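Local coordinates for protein folylpolyglutamate synthase/dihydrofolate synthase (Thermotoga maritima, PDB 1O5Z) that probably adds glutamate to dihydropteroate and to tetrahydrofolate polyglutamates, using ATP and magnesium to make and lengthen folates, at residues V168-S173 against I200-V205. Residues are numbered along the deposited sequence; the frame is centred on the assembly and turned at random.
Sequences VFPLCS and IIKERV
The Phe169 ring carries Lys202 CB over one face, a CH-pi contact with CB 4.0 Å from the ring centroid and displaced toward the rim, while Glu203 CB and O come to the ring edge. Val205 CG2 reaches Phe169 CE2 obliquely at 3.4 Å; being branched, Val205 also puts CG1 4.0 Å from Pro170 CG. Lysine suits its place because its methylene chain can lie against an aromatic and a proline, CG meeting Pro170 CD, and still deliver a charge. A bend at chi4 (47°) swings Lys202 NZ to Val168 O, a 2.8 Å hydrogen bond nearly along the C=O axis, with Asn166 OD1 as second acceptor. A methionine at Lys202 would probably leave Val168 O and Asn166 without this shared donor. Ser173 suits its place through its hydroxyl: OG donates to Ile200 O (2.8 Å) and also meets a water that takes the Lys202 N-H and lies within hydrogen-bonding distance of Val205 O. A type II turn from Lys202 to Val205 brings the valine back against Pro170. The contact joins the loops leading into the parallel neighbours 173-175 and 207-209 in the Mur ligase middle domain, with Val168 and Pro170 on strand 53-58, and Ile201 and Glu203 on helix 214-227.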
ATOM      1  N   VAL A 168     -14.772  -7.163  -9.929  1.00 51.17           N
ATOM      2  CA  VAL A 168     -15.533  -5.923 -10.055  1.00 52.50           C
ATOM      3  C   VAL A 168     -15.640  -5.500 -11.506  1.00 52.70           C
ATOM      4  O   VAL A 168     -14.868  -5.952 -12.348  1.00 52.85           O
ATOM      5  CB  VAL A 168     -14.899  -4.735  -9.259  1.00 52.60           C
ATOM      6  CG1 VAL A 168     -14.763  -5.081  -7.805  1.00 55.13           C
ATOM      7  CG2 VAL A 168     -13.545  -4.286  -9.833  1.00 52.61           C
ATOM      8  N   PHE A 169     -16.630  -4.641 -11.765  1.00 52.87           N
ATOM      9  CA  PHE A 169     -16.706  -3.811 -12.972  1.00 52.74           C
ATOM     10  C   PHE A 169     -16.691  -2.318 -12.551  1.00 50.62           C
ATOM     11  O   PHE A 169     -17.700  -1.768 -12.123  1.00 49.80           O
ATOM     12  CB  PHE A 169     -17.965  -4.144 -13.726  1.00 54.25           C
ATOM     13  CG  PHE A 169     -17.765  -4.198 -15.162  1.00 55.99           C
ATOM     14  CD1 PHE A 169     -17.396  -5.402 -15.769  1.00 57.45           C
ATOM     15  CD2 PHE A 169     -17.923  -3.031 -15.939  1.00 59.68           C
ATOM     16  CE1 PHE A 169     -17.185  -5.471 -17.136  1.00 60.53           C
ATOM     17  CE2 PHE A 169     -17.739  -3.063 -17.342  1.00 60.19           C
ATOM     18  CZ  PHE A 169     -17.374  -4.284 -17.955  1.00 60.45           C
ATOM     19  N   PRO A 170     -15.517  -1.704 -12.592  1.00 48.85           N
ATOM     20  CA  PRO A 170     -15.331  -0.404 -11.989  1.00 48.52           C
ATOM     21  C   PRO A 170     -15.701   0.763 -12.893  1.00 47.99           C
ATOM     22  O   PRO A 170     -15.973   0.587 -14.075  1.00 48.03           O
ATOM     23  CB  PRO A 170     -13.825  -0.387 -11.700  1.00 48.13           C
ATOM     24  CG  PRO A 170     -13.226  -1.194 -12.761  1.00 48.83           C
ATOM     25  CD  PRO A 170     -14.255  -2.218 -13.170  1.00 48.85           C
ATOM     26  N   LEU A 171     -15.674   1.954 -12.329  1.00 47.90           N
ATOM     27  CA  LEU A 171     -15.820   3.160 -13.117  1.00 48.32           C
ATOM     28  C   LEU A 171     -14.518   3.469 -13.901  1.00 47.46           C
ATOM     29  O   LEU A 171     -14.531   4.135 -14.940  1.00 46.48           O
ATOM     30  CB  LEU A 171     -16.176   4.330 -12.187  1.00 49.01           C
ATOM     31  CG  LEU A 171     -17.492   4.218 -11.414  1.00 48.41           C
ATOM     32  CD1 LEU A 171     -17.568   5.351 -10.400  1.00 47.19           C
ATOM     33  CD2 LEU A 171     -18.647   4.285 -12.385  1.00 48.21           C
ATOM     34  N   CYS A 172     -13.404   2.967 -13.381  1.00 46.55           N
ATOM     35  CA  CYS A 172     -12.108   3.188 -13.955  1.00 45.56           C
ATOM     36  C   CYS A 172     -11.194   2.122 -13.411  1.00 45.23           C
ATOM     37  O   CYS A 172     -11.336   1.705 -12.269  1.00 43.75           O
ATOM     38  CB  CYS A 172     -11.571   4.551 -13.521  1.00 45.69           C
ATOM     39  SG  CYS A 172     -10.080   5.050 -14.417  1.00 47.34           S
ATOM     40  N   SER A 173     -10.278   1.672 -14.261  1.00 45.68           N
ATOM     41  CA  SER A 173      -9.210   0.721 -13.920  1.00 44.86           C
ATOM     42  C   SER A 173      -7.910   1.483 -14.114  1.00 44.21           C
ATOM     43  O   SER A 173      -7.700   2.148 -15.141  1.00 42.36           O
ATOM     44  CB  SER A 173      -9.220  -0.479 -14.864  1.00 45.45           C
ATOM     45  OG  SER A 173     -10.499  -1.088 -14.881  1.00 48.91           O
ATOM     46  N   ILE A 200      -7.272  -6.429 -15.355  1.00 47.40           N
ATOM     47  CA  ILE A 200      -8.248  -5.514 -14.722  1.00 47.23           C
ATOM     48  C   ILE A 200      -8.859  -4.491 -15.677  1.00 47.34           C
ATOM     49  O   ILE A 200      -9.693  -3.691 -15.256  1.00 47.83           O
ATOM     50  CB  ILE A 200      -7.623  -4.796 -13.497  1.00 47.29           C
ATOM     51  CG1 ILE A 200      -6.706  -3.627 -13.894  1.00 46.91           C
ATOM     52  CG2 ILE A 200      -6.785  -5.800 -12.655  1.00 47.88           C
ATOM     53  CD1 ILE A 200      -6.411  -2.693 -12.682  1.00 47.45           C
ATOM     54  N   ILE A 201      -8.428  -4.485 -16.936  1.00 47.08           N
ATOM     55  CA  ILE A 201      -9.089  -3.691 -17.980  1.00 47.78           C
ATOM     56  C   ILE A 201     -10.409  -4.359 -18.368  1.00 47.91           C
ATOM     57  O   ILE A 201     -10.424  -5.536 -18.722  1.00 47.47           O
ATOM     58  CB  ILE A 201      -8.218  -3.506 -19.239  1.00 46.87           C
ATOM     59  CG1 ILE A 201      -6.911  -2.800 -18.884  1.00 47.15           C
ATOM     60  CG2 ILE A 201      -8.993  -2.694 -20.288  1.00 46.96           C
ATOM     61  CD1 ILE A 201      -5.857  -2.753 -20.019  1.00 48.22           C
ATOM     62  N   LYS A 202     -11.492  -3.569 -18.312  1.00 47.96           N
ATOM     63  CA  LYS A 202     -12.852  -4.062 -18.453  1.00 47.57           C
ATOM     64  C   LYS A 202     -13.543  -3.336 -19.596  1.00 48.20           C
ATOM     65  O   LYS A 202     -13.194  -2.195 -19.928  1.00 48.29           O
ATOM     66  CB  LYS A 202     -13.597  -3.851 -17.146  1.00 47.44           C
ATOM     67  CG  LYS A 202     -13.053  -4.672 -15.960  1.00 46.89           C
ATOM     68  CD  LYS A 202     -13.192  -6.195 -16.181  1.00 46.41           C
ATOM     69  CE  LYS A 202     -12.350  -6.985 -15.206  1.00 46.94           C
ATOM     70  NZ  LYS A 202     -12.486  -6.521 -13.785  1.00 47.71           N
ATOM     71  N   GLU A 203     -14.518  -4.008 -20.197  1.00 47.92           N
ATOM     72  CA  GLU A 203     -15.169  -3.530 -21.408  1.00 48.18           C
ATOM     73  C   GLU A 203     -15.720  -2.122 -21.261  1.00 47.35           C
ATOM     74  O   GLU A 203     -16.528  -1.856 -20.404  1.00 46.99           O
ATOM     75  CB  GLU A 203     -16.304  -4.480 -21.794  1.00 48.42           C
ATOM     76  CG  GLU A 203     -16.991  -4.150 -23.118  1.00 49.91           C
ATOM     77  CD  GLU A 203     -16.169  -4.492 -24.342  1.00 50.93           C
ATOM     78  OE1 GLU A 203     -15.168  -5.236 -24.202  1.00 51.36           O
ATOM     79  OE2 GLU A 203     -16.550  -4.018 -25.445  1.00 51.55           O
ATOM     80  N   ARG A 204     -15.257  -1.221 -22.111  1.00 47.50           N
ATOM     81  CA  ARG A 204     -15.727   0.155 -22.102  1.00 47.81           C
ATOM     82  C   ARG A 204     -15.304   0.947 -20.880  1.00 47.02           C
ATOM     83  O   ARG A 204     -15.554   2.125 -20.821  1.00 47.04           O
ATOM     84  CB  ARG A 204     -17.249   0.211 -22.223  1.00 48.12           C
ATOM     85  CG  ARG A 204     -17.730  -0.356 -23.505  1.00 50.91           C
ATOM     86  CD  ARG A 204     -17.834   0.677 -24.564  1.00 54.31           C
ATOM     87  NE  ARG A 204     -17.962   0.072 -25.878  1.00 56.51           N
ATOM     88  CZ  ARG A 204     -18.035   0.763 -27.000  1.00 56.09           C
ATOM     89  NH1 ARG A 204     -18.025   2.092 -26.961  1.00 57.23           N
ATOM     90  NH2 ARG A 204     -18.124   0.127 -28.170  1.00 57.83           N
ATOM     91  N   VAL A 205     -14.626   0.323 -19.931  1.00 46.72           N
ATOM     92  CA  VAL A 205     -14.223   1.010 -18.723  1.00 46.08           C
ATOM     93  C   VAL A 205     -12.903   1.633 -19.042  1.00 45.91           C
ATOM     94  O   VAL A 205     -12.008   0.967 -19.516  1.00 45.03           O
ATOM     95  CB  VAL A 205     -14.032   0.027 -17.532  1.00 46.34           C
ATOM     96  CG1 VAL A 205     -13.370   0.694 -16.337  1.00 45.21           C
ATOM     97  CG2 VAL A 205     -15.363  -0.579 -17.126  1.00 47.23           C
TER
HETATM   98  O   HOH W   1     -10.837  -0.832 -17.840  1.00 46.19           O